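Local coordinates for protein cysteine desulfurase (Thermococcus onnurineus, PDB 5B89) that probably catalyses the pyridoxal-phosphate-dependent transfer of sulfur from L-cysteine to a sulfur carrier, releasing L-alanine, at residues 226-230 with 247-253; 236-240 with 300-304; 315-320 with 394-400. All coordinates share one frame. Residues are numbered along the deposited sequence.

Interaction 1. Residues 226-230 with 247-253; sequences HADFL and LYIREEF
A buried carboxylate closes the open end of this two-stranded pairing: Asp228 OD1 accepts from both Arg250 NE and Arg250 NH2, each at 2.8 Å, in a salt bridge lying near the guanidinium plane. Asp228 is an m rotamer; Arg250 leaves its backbone with chi1 and chi2 t, then turns at chi3 (p), which also puts Arg250 NH2 2.8 Å from Glu252 OE2, a second salt bridge. The backbone joins Asp228 and Arg250 too, Arg250 N donating to Asp228 O at 2.9 Å. From there the segments run antiparallel, Phe229 facing Ile249 as a non-hydrogen-bonded pair and Leu230 facing Tyr248 as a hydrogen-bonded one, both with CA atoms 4.9 Å apart; Tyr248 N to Leu230 O is 2.8 Å and Leu230 N to Tyr248 O 3.1 Å. These strands, 229-233 and 245-249, belong to the mixed seven-stranded sheet of the fold-type I PLP enzymes, where 245-249 is the antiparallel member. On the face covered by helix 106-117 Phe229 (m) meets Ile249, CE2 to CG2 3.8 Å; on the other Leu230 CB lies 4.1 Å from Tyr248 CD2. Past the strand, a 3-10 turn at 251-253 swings Phe253 (m) back, its CB 3.9 Å from Phe229 CZ.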
loop_
_atom_site.group_PDB
_atom_site.type_symbol
_atom_site.label_atom_id
_atom_site.label_comp_id
_atom_site.label_asym_id
_atom_site.label_seq_id
_atom_site.Cartn_x
_atom_site.Cartn_y
_atom_site.Cartn_z
ATOM N N HIS B 226 2.313 -19.316 -18.448
ATOM C CA HIS B 226 1.088 -20.022 -18.069
ATOM C C HIS B 226 0.563 -19.712 -16.709
ATOM O O HIS B 226 -0.031 -20.462 -15.991
ATOM C CB HIS B 226 1.211 -21.564 -18.193
ATOM C CG HIS B 226 1.803 -22.026 -19.490
ATOM N ND1 HIS B 226 3.130 -22.393 -19.694
ATOM C CD2 HIS B 226 1.209 -22.025 -20.700
ATOM C CE1 HIS B 226 3.286 -22.681 -20.986
ATOM N NE2 HIS B 226 2.136 -22.474 -21.609
ATOM N N ALA B 227 0.765 -18.430 -16.323
ATOM C CA ALA B 227 0.331 -17.964 -15.015
ATOM C C ALA B 227 -1.196 -17.765 -14.885
ATOM O O ALA B 227 -1.805 -17.222 -15.746
ATOM C CB ALA B 227 1.055 -16.607 -14.687
ATOM N N ASP B 228 -1.698 -18.222 -13.758
ATOM C CA ASP B 228 -3.040 -17.896 -13.313
ATOM C C ASP B 228 -3.036 -16.666 -12.354
ATOM O O ASP B 228 -3.962 -15.854 -12.396
ATOM C CB ASP B 228 -3.686 -19.065 -12.629
ATOM C CG ASP B 228 -3.883 -20.268 -13.643
ATOM O OD1 ASP B 228 -4.348 -20.025 -14.752
ATOM O OD2 ASP B 228 -3.510 -21.355 -13.175
ATOM N N PHE B 229 -2.008 -16.588 -11.519
ATOM C CA PHE B 229 -1.782 -15.415 -10.635
ATOM C C PHE B 229 -0.340 -15.139 -10.742
ATOM O O PHE B 229 0.517 -16.036 -10.808
ATOM C CB PHE B 229 -2.181 -15.724 -9.228
ATOM C CG PHE B 229 -3.640 -16.026 -9.069
ATOM C CD1 PHE B 229 -4.110 -17.274 -9.291
ATOM C CD2 PHE B 229 -4.524 -15.054 -8.637
ATOM C CE1 PHE B 229 -5.473 -17.531 -9.143
ATOM C CE2 PHE B 229 -5.894 -15.288 -8.525
ATOM C CZ PHE B 229 -6.339 -16.520 -8.752
ATOM N N LEU B 230 -0.019 -13.829 -10.662
ATOM C CA LEU B 230 1.398 -13.384 -10.723
ATOM C C LEU B 230 1.575 -12.143 -9.911
ATOM O O LEU B 230 0.696 -11.290 -9.984
ATOM C CB LEU B 230 1.891 -13.238 -12.106
ATOM C CG LEU B 230 3.370 -12.879 -12.294
ATOM C CD1 LEU B 230 3.922 -13.483 -13.523
ATOM C CD2 LEU B 230 3.534 -11.388 -12.349
ATOM N N LEU B 247 -0.789 -7.487 -8.526
ATOM C CA LEU B 247 -1.346 -8.823 -8.545
ATOM C C LEU B 247 -2.092 -8.987 -9.862
ATOM O O LEU B 247 -3.088 -8.296 -10.147
ATOM C CB LEU B 247 -2.240 -9.113 -7.385
ATOM C CG LEU B 247 -2.980 -10.511 -7.411
ATOM C CD1 LEU B 247 -1.976 -11.574 -7.439
ATOM C CD2 LEU B 247 -3.950 -10.587 -6.264
ATOM N N TYR B 248 -1.605 -9.937 -10.693
ATOM C CA TYR B 248 -2.347 -10.377 -11.861
ATOM C C TYR B 248 -3.209 -11.517 -11.521
ATOM O O TYR B 248 -2.789 -12.468 -10.864
ATOM C CB TYR B 248 -1.331 -10.847 -12.931
ATOM C CG TYR B 248 -1.868 -11.720 -14.070
ATOM C CD1 TYR B 248 -2.593 -11.157 -15.100
ATOM C CD2 TYR B 248 -1.711 -13.050 -14.020
ATOM C CE1 TYR B 248 -3.020 -11.915 -16.128
ATOM C CE2 TYR B 248 -2.164 -13.829 -15.030
ATOM C CZ TYR B 248 -2.836 -13.245 -16.056
ATOM O OH TYR B 248 -3.352 -13.993 -17.179
ATOM N N ILE B 249 -4.475 -11.373 -11.927
ATOM C CA ILE B 249 -5.529 -12.403 -11.784
ATOM C C ILE B 249 -6.082 -12.718 -13.121
ATOM O O ILE B 249 -6.727 -11.897 -13.786
ATOM C CB ILE B 249 -6.663 -11.920 -10.899
ATOM C CG1 ILE B 249 -6.177 -11.458 -9.507
ATOM C CG2 ILE B 249 -7.759 -12.964 -10.809
ATOM C CD1 ILE B 249 -7.218 -10.765 -8.681
ATOM N N ARG B 250 -5.778 -13.927 -13.638
ATOM C CA ARG B 250 -6.355 -14.274 -14.953
ATOM C C ARG B 250 -7.902 -14.360 -14.895
ATOM O O ARG B 250 -8.486 -14.784 -13.931
ATOM C CB ARG B 250 -5.751 -15.661 -15.300
ATOM C CG ARG B 250 -6.100 -16.129 -16.714
ATOM C CD ARG B 250 -5.187 -17.152 -17.333
ATOM N NE ARG B 250 -5.519 -18.317 -16.695
ATOM C CZ ARG B 250 -6.364 -19.258 -17.186
ATOM N NH1 ARG B 250 -7.100 -19.034 -18.296
ATOM N NH2 ARG B 250 -6.508 -20.422 -16.509
ATOM N N GLU B 251 -8.455 -13.837 -15.989
ATOM C CA GLU B 251 -9.892 -13.621 -16.022
ATOM C C GLU B 251 -10.762 -14.825 -15.744
ATOM O O GLU B 251 -11.855 -14.728 -15.204
ATOM C CB GLU B 251 -10.294 -12.943 -17.341
ATOM C CG GLU B 251 -10.124 -13.726 -18.574
ATOM C CD GLU B 251 -10.537 -12.984 -19.866
ATOM O OE1 GLU B 251 -11.237 -11.972 -19.774
ATOM O OE2 GLU B 251 -10.094 -13.440 -20.917
ATOM N N GLU B 252 -10.237 -16.014 -16.100
ATOM C CA GLU B 252 -10.940 -17.163 -15.737
ATOM C C GLU B 252 -11.218 -17.384 -14.277
ATOM O O GLU B 252 -12.125 -18.148 -13.874
ATOM C CB GLU B 252 -10.325 -18.377 -16.385
ATOM C CG GLU B 252 -9.524 -19.268 -15.528
ATOM C CD GLU B 252 -9.450 -20.693 -16.121
ATOM O OE1 GLU B 252 -9.645 -21.712 -15.380
ATOM O OE2 GLU B 252 -9.185 -20.795 -17.347
ATOM N N PHE B 253 -10.492 -16.704 -13.331
ATOM C CA PHE B 253 -10.743 -16.740 -11.941
ATOM C C PHE B 253 -11.570 -15.638 -11.360
ATOM O O PHE B 253 -11.804 -15.646 -10.158
ATOM C CB PHE B 253 -9.348 -16.778 -11.199
ATOM C CG PHE B 253 -8.613 -18.039 -11.525
ATOM C CD1 PHE B 253 -8.808 -19.208 -10.769
ATOM C CD2 PHE B 253 -7.820 -18.075 -12.646
ATOM C CE1 PHE B 253 -8.142 -20.390 -11.154
ATOM C CE2 PHE B 253 -7.214 -19.256 -13.003
ATOM C CZ PHE B 253 -7.383 -20.366 -12.263
#

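Interaction 2. Residues 236-240 with 300-304; sequences KGPMG and GIRYI. With PLP (pyridoxal-5'-phosphate), chain G; ALA (alanine), chain H.
The PLP site reaches this contact through Lys236, in the loop after strand 229-233; its extended side chain (chi1 m, chi2 to chi4 t) places NZ 1.4 Å from PLP C4A, a covalent bond, beside the bound alanine. Residues Lys236 to Met239 form a type I beta turn, with Met239 N 3.2 Å from Lys236 O, and Met239 takes positive phi (68°). The turn packs against residues 300-304 of helix 291-307, which have regular helical phi/psi. Gly300 makes the close approach possible: its CA is 3.2 Å from Pro238 O in a CA-H...O contact, and a CB there would clash with that oxygen. In the fold-type I architecture, the loop between strands 229-233 and 245-249 carries the PLP-linked lysine, where this turn starts. Met239 (chi1 m, chi2 t) points at the helix: CE lies 3.6 Å from Ile304 CD1, and SD is 4.0 Å from Tyr303 CD2 in an oblique Met-aromatic contact. Ile304 (m, m) also brings CD1 to 3.6 Å from Gly237 O.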
loop_
_atom_site.group_PDB
_atom_site.type_symbol
_atom_site.label_atom_id
_atom_site.label_comp_id
_atom_site.label_asym_id
_atom_site.label_seq_id
_atom_site.Cartn_x
_atom_site.Cartn_y
_atom_site.Cartn_z
ATOM N N LYS B 236 11.432 -2.806 -6.964
ATOM C CA LYS B 236 12.538 -3.666 -7.347
ATOM C C LYS B 236 12.964 -3.436 -8.796
ATOM O O LYS B 236 13.224 -2.351 -9.114
ATOM C CB LYS B 236 12.228 -5.128 -7.017
ATOM C CG LYS B 236 12.209 -5.383 -5.490
ATOM C CD LYS B 236 11.862 -6.787 -5.082
ATOM C CE LYS B 236 11.861 -6.983 -3.559
ATOM N NZ LYS B 236 12.203 -8.398 -3.367
ATOM N N GLY B 237 13.020 -4.469 -9.642
ATOM C CA GLY B 237 13.525 -4.260 -10.934
ATOM C C GLY B 237 12.857 -3.211 -11.793
ATOM O O GLY B 237 13.490 -2.597 -12.667
ATOM N N PRO B 238 11.529 -2.975 -11.647
ATOM C CA PRO B 238 10.856 -1.989 -12.502
ATOM C C PRO B 238 11.294 -0.519 -12.269
ATOM O O PRO B 238 10.773 0.350 -12.977
ATOM C CB PRO B 238 9.346 -2.132 -12.155
ATOM C CG PRO B 238 9.239 -3.555 -11.755
ATOM C CD PRO B 238 10.516 -3.837 -10.996
ATOM N N MET B 239 12.107 -0.252 -11.241
ATOM C CA MET B 239 12.689 1.092 -10.993
ATOM C C MET B 239 11.515 2.040 -10.577
ATOM O O MET B 239 11.609 3.255 -10.851
ATOM C CB MET B 239 13.485 1.675 -12.203
ATOM C CG MET B 239 14.764 0.867 -12.283
ATOM S SD MET B 239 15.840 1.696 -13.528
ATOM C CE MET B 239 16.765 0.402 -14.252
ATOM N N GLY B 240 10.492 1.550 -9.941
ATOM C CA GLY B 240 9.386 2.315 -9.417
ATOM C C GLY B 240 9.593 2.642 -7.974
ATOM O O GLY B 240 10.531 2.338 -7.306
ATOM N N GLY B 300 8.414 3.986 -14.349
ATOM C CA GLY B 300 9.551 3.042 -14.277
ATOM C C GLY B 300 9.441 2.037 -15.383
ATOM O O GLY B 300 10.503 1.821 -16.027
ATOM N N ILE B 301 8.278 1.525 -15.646
ATOM C CA ILE B 301 8.144 0.569 -16.757
ATOM C C ILE B 301 8.452 1.254 -18.070
ATOM O O ILE B 301 9.199 0.643 -18.921
ATOM C CB ILE B 301 6.791 -0.011 -16.713
ATOM C CG1 ILE B 301 6.665 -1.031 -15.576
ATOM C CG2 ILE B 301 6.458 -0.711 -18.044
ATOM C CD1 ILE B 301 5.264 -1.401 -15.251
ATOM N N ARG B 302 7.988 2.469 -18.313
ATOM C CA ARG B 302 8.386 3.131 -19.536
ATOM C C ARG B 302 9.898 3.378 -19.648
ATOM O O ARG B 302 10.464 3.316 -20.721
ATOM C CB ARG B 302 7.633 4.441 -19.684
ATOM C CG ARG B 302 6.201 4.237 -20.057
ATOM C CD ARG B 302 6.084 3.734 -21.499
ATOM N NE ARG B 302 4.773 4.008 -22.041
ATOM C CZ ARG B 302 4.009 3.108 -22.582
ATOM N NH1 ARG B 302 4.436 1.851 -22.612
ATOM N NH2 ARG B 302 2.824 3.447 -23.067
ATOM N N TYR B 303 10.541 3.650 -18.534
ATOM C CA TYR B 303 11.961 3.849 -18.518
ATOM C C TYR B 303 12.678 2.517 -18.867
ATOM O O TYR B 303 13.608 2.504 -19.598
ATOM C CB TYR B 303 12.369 4.404 -17.134
ATOM C CG TYR B 303 13.755 4.889 -17.002
ATOM C CD1 TYR B 303 14.086 6.171 -17.342
ATOM C CD2 TYR B 303 14.718 4.091 -16.487
ATOM C CE1 TYR B 303 15.377 6.608 -17.216
ATOM C CE2 TYR B 303 15.992 4.507 -16.368
ATOM C CZ TYR B 303 16.329 5.772 -16.751
ATOM O OH TYR B 303 17.623 6.123 -16.626
ATOM N N ILE B 304 12.190 1.448 -18.299
ATOM C CA ILE B 304 12.753 0.128 -18.539
ATOM C C ILE B 304 12.561 -0.238 -20.027
ATOM O O ILE B 304 13.404 -0.818 -20.612
ATOM C CB ILE B 304 12.043 -0.945 -17.646
ATOM C CG1 ILE B 304 12.472 -0.900 -16.179
ATOM C CG2 ILE B 304 12.259 -2.367 -18.143
ATOM C CD1 ILE B 304 13.920 -1.127 -15.873
HETATM N N1 PLP G . 9.644 -12.723 -3.305
HETATM C C2 PLP G . 10.896 -12.576 -3.817
HETATM C C2A PLP G . 11.508 -13.641 -4.701
HETATM C C3 PLP G . 11.596 -11.414 -3.446
HETATM O O3 PLP G . 12.847 -11.216 -3.933
HETATM C C4 PLP G . 10.969 -10.425 -2.648
HETATM C C4A PLP G . 11.831 -9.173 -2.218
HETATM C C5 PLP G . 9.629 -10.642 -2.235
HETATM C C6 PLP G . 8.967 -11.809 -2.549
HETATM C C5A PLP G . 8.969 -9.600 -1.337
HETATM O O4P PLP G . 8.782 -8.369 -2.099
HETATM P P PLP G . 8.195 -7.222 -1.239
HETATM O O1P PLP G . 8.181 -6.094 -2.154
HETATM O O2P PLP G . 9.185 -7.029 -0.087
HETATM O O3P PLP G . 6.898 -7.646 -0.729
HETATM N N ALA H . 13.151 -9.667 -1.629
HETATM C CA ALA H . 14.131 -8.636 -1.026
HETATM C C ALA H . 15.383 -9.164 -0.285
HETATM O O ALA H . 15.715 -10.343 -0.555
HETATM C CB ALA H . 13.516 -7.575 -0.092
HETATM O OXT ALA H . 16.164 -8.481 0.476
#

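Interaction 3. Residues 315-320 with 394-400; sequences QEHKLV and FHVYNSL
Leu319 is the apolar centre, projecting from helix 309-329 into the curve of the 394-400 loop. Its CB lies over the Phe394 ring face, 4.0 Å from the centroid, as a CH-pi contact, while the m, t rotamer spreads the methyls: Leu319 CD1 is 3.8 Å from Phe394 CB and 3.7 Å from Asn398 CB, and Leu319 CD2 is 4.1 Å from Leu400 CD2. One residue on, Val320 CG2 meets the edge of the same ring, 4.0 Å from Phe394 CD2. The helix approaches the loop with Gln315 CA 5.8 Å from Val396 CA and Leu319 CA 6.1 Å from Leu400 CA, so helix positions one turn apart lie beside the beta turn and the start of helix 400-415. Between strand 389-393 and helix 400-415 the loop makes a type I beta turn from His395 to Asn398, Asn398 N to His395 O being 3.1 Å; Asn398 OD1 reaches back to His395 N at 2.9 Å. Ser399, the N-cap of helix 400-415, bonds through OG to the backbone of Glu402. At the polar edge Gln315 (chi1 t, chi2 p) carries NE2 to Asn398 O, 2.8 Å away, the one hydrogen bond between the segments. Glu316 OE1 comes within 3.6 Å of His395 CD2 but is hydrogen-bonded to His217. Otherwise largely apolar, the contact leaves Val396 O buried without a partner, so the fit depends mainly on packing round Leu319.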
loop_
_atom_site.group_PDB
_atom_site.type_symbol
_atom_site.label_atom_id
_atom_site.label_comp_id
_atom_site.label_asym_id
_atom_site.label_seq_id
_atom_site.Cartn_x
_atom_site.Cartn_y
_atom_site.Cartn_z
ATOM N N GLN B 315 23.555 -6.843 -19.745
ATOM C CA GLN B 315 24.435 -6.172 -18.884
ATOM C C GLN B 315 24.646 -6.905 -17.604
ATOM O O GLN B 315 25.692 -7.048 -17.050
ATOM C CB GLN B 315 23.953 -4.712 -18.647
ATOM C CG GLN B 315 24.765 -3.923 -17.654
ATOM C CD GLN B 315 26.178 -3.510 -18.108
ATOM O OE1 GLN B 315 26.587 -3.889 -19.235
ATOM N NE2 GLN B 315 26.896 -2.887 -17.266
ATOM N N GLU B 316 23.521 -7.370 -16.999
ATOM C CA GLU B 316 23.588 -8.122 -15.768
ATOM C C GLU B 316 24.432 -9.397 -15.887
ATOM O O GLU B 316 25.167 -9.681 -14.937
ATOM C CB GLU B 316 22.150 -8.390 -15.212
ATOM C CG GLU B 316 21.482 -7.080 -14.690
ATOM C CD GLU B 316 20.162 -7.329 -14.038
ATOM O OE1 GLU B 316 19.342 -6.438 -13.959
ATOM O OE2 GLU B 316 19.950 -8.394 -13.505
ATOM N N HIS B 317 24.305 -10.084 -17.001
ATOM C CA HIS B 317 25.073 -11.276 -17.183
ATOM C C HIS B 317 26.579 -10.956 -17.180
ATOM O O HIS B 317 27.305 -11.651 -16.628
ATOM C CB HIS B 317 24.679 -11.913 -18.495
ATOM C CG HIS B 317 25.578 -13.022 -18.866
ATOM N ND1 HIS B 317 26.504 -12.932 -19.871
ATOM C CD2 HIS B 317 25.783 -14.196 -18.263
ATOM C CE1 HIS B 317 27.210 -14.039 -19.896
ATOM N NE2 HIS B 317 26.795 -14.820 -18.935
ATOM N N LYS B 318 26.963 -9.875 -17.823
ATOM C CA LYS B 318 28.372 -9.489 -17.845
ATOM C C LYS B 318 28.863 -9.247 -16.446
ATOM O O LYS B 318 29.938 -9.606 -16.101
ATOM C CB LYS B 318 28.626 -8.233 -18.691
ATOM C CG LYS B 318 28.404 -8.343 -20.177
ATOM C CD LYS B 318 28.665 -7.030 -20.878
ATOM C CE LYS B 318 28.148 -7.031 -22.287
ATOM N NZ LYS B 318 28.240 -5.730 -23.007
ATOM N N LEU B 319 28.039 -8.588 -15.643
ATOM C CA LEU B 319 28.440 -8.350 -14.283
ATOM C C LEU B 319 28.588 -9.564 -13.413
ATOM O O LEU B 319 29.520 -9.783 -12.709
ATOM C CB LEU B 319 27.450 -7.300 -13.619
ATOM C CG LEU B 319 27.233 -6.026 -14.346
ATOM C CD1 LEU B 319 26.044 -5.259 -13.714
ATOM C CD2 LEU B 319 28.510 -5.157 -14.255
ATOM N N VAL B 320 27.622 -10.529 -13.537
ATOM C CA VAL B 320 27.708 -11.810 -12.836
ATOM C C VAL B 320 28.921 -12.648 -13.283
ATOM O O VAL B 320 29.536 -13.265 -12.445
ATOM C CB VAL B 320 26.365 -12.567 -13.083
ATOM C CG1 VAL B 320 26.438 -13.923 -12.552
ATOM C CG2 VAL B 320 25.196 -11.803 -12.429
ATOM N N PHE B 394 22.604 -6.795 -8.819
ATOM C CA PHE B 394 22.726 -5.798 -9.838
ATOM C C PHE B 394 21.514 -5.337 -10.619
ATOM O O PHE B 394 20.512 -5.963 -10.610
ATOM C CB PHE B 394 23.693 -6.375 -10.894
ATOM C CG PHE B 394 24.981 -6.950 -10.344
ATOM C CD1 PHE B 394 25.898 -6.174 -9.698
ATOM C CD2 PHE B 394 25.289 -8.285 -10.561
ATOM C CE1 PHE B 394 27.073 -6.720 -9.224
ATOM C CE2 PHE B 394 26.448 -8.829 -10.086
ATOM C CZ PHE B 394 27.343 -8.045 -9.422
ATOM N N HIS B 395 21.718 -4.225 -11.313
ATOM C CA HIS B 395 20.794 -3.693 -12.277
ATOM C C HIS B 395 21.630 -3.142 -13.459
ATOM O O HIS B 395 22.792 -3.126 -13.416
ATOM C CB HIS B 395 19.754 -2.680 -11.750
ATOM C CG HIS B 395 18.451 -2.765 -12.474
ATOM N ND1 HIS B 395 17.216 -2.571 -11.891
ATOM C CD2 HIS B 395 18.212 -3.059 -13.759
ATOM C CE1 HIS B 395 16.280 -2.784 -12.797
ATOM N NE2 HIS B 395 16.866 -3.099 -13.924
ATOM N N VAL B 396 20.930 -2.709 -14.480
ATOM C CA VAL B 396 21.510 -2.216 -15.720
ATOM C C VAL B 396 22.444 -1.036 -15.575
ATOM O O VAL B 396 23.269 -0.829 -16.399
ATOM C CB VAL B 396 20.413 -1.984 -16.794
ATOM C CG1 VAL B 396 19.553 -0.791 -16.463
ATOM C CG2 VAL B 396 21.010 -1.864 -18.193
ATOM N N TYR B 397 22.273 -0.287 -14.510
ATOM C CA TYR B 397 23.108 0.868 -14.210
ATOM C C TYR B 397 24.427 0.541 -13.529
ATOM O O TYR B 397 25.232 1.352 -13.420
ATOM C CB TYR B 397 22.341 1.953 -13.411
ATOM C CG TYR B 397 21.514 1.448 -12.261
ATOM C CD1 TYR B 397 22.075 1.029 -11.109
ATOM C CD2 TYR B 397 20.165 1.406 -12.370
ATOM C CE1 TYR B 397 21.303 0.574 -10.078
ATOM C CE2 TYR B 397 19.380 0.943 -11.361
ATOM C CZ TYR B 397 19.957 0.534 -10.234
ATOM O OH TYR B 397 19.117 0.059 -9.271
ATOM N N ASN B 398 24.596 -0.661 -13.053
ATOM C CA ASN B 398 25.832 -1.144 -12.520
ATOM C C ASN B 398 26.821 -1.459 -13.658
ATOM O O ASN B 398 26.474 -1.714 -14.742
ATOM C CB ASN B 398 25.687 -2.319 -11.575
ATOM C CG ASN B 398 24.922 -2.005 -10.344
ATOM O OD1 ASN B 398 23.893 -2.686 -10.085
ATOM N ND2 ASN B 398 25.359 -1.006 -9.555
ATOM N N SER B 399 28.100 -1.180 -13.357
ATOM C CA SER B 399 29.180 -1.247 -14.375
ATOM C C SER B 399 30.269 -2.271 -14.006
ATOM O O SER B 399 30.528 -2.632 -12.881
ATOM C CB SER B 399 29.870 0.167 -14.447
ATOM O OG SER B 399 30.651 0.401 -13.331
ATOM N N LEU B 400 30.952 -2.684 -15.135
ATOM C CA LEU B 400 32.115 -3.570 -14.897
ATOM C C LEU B 400 33.266 -2.923 -14.035
ATOM O O LEU B 400 33.907 -3.529 -13.280
ATOM C CB LEU B 400 32.661 -4.097 -16.207
ATOM C CG LEU B 400 31.841 -5.262 -16.838
ATOM C CD1 LEU B 400 32.203 -5.465 -18.312
ATOM C CD2 LEU B 400 32.016 -6.484 -15.967
#

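The three contacts illustrate how chemistry follows position in a fold. All are largely buried, but interaction 1 joins neighbouring strands and is rich in backbone hydrogen bonds, ending in an ionic network at its partly exposed margin. Interactions 2 and 3 each set a loop against a helix: the former has no hydrogen bond across it, the latter one. Interaction 1 pairs strands 229-233 and 245-249; interaction 2 sets the loop joining them against helix 291-307. Interaction 3 uses the next helix, 309-329, and touches interaction 2 directly, Met239 CE lying 3.5 Å from His395 NE2. Interactions 1 and 3 lie on opposite sides of the chain's centre.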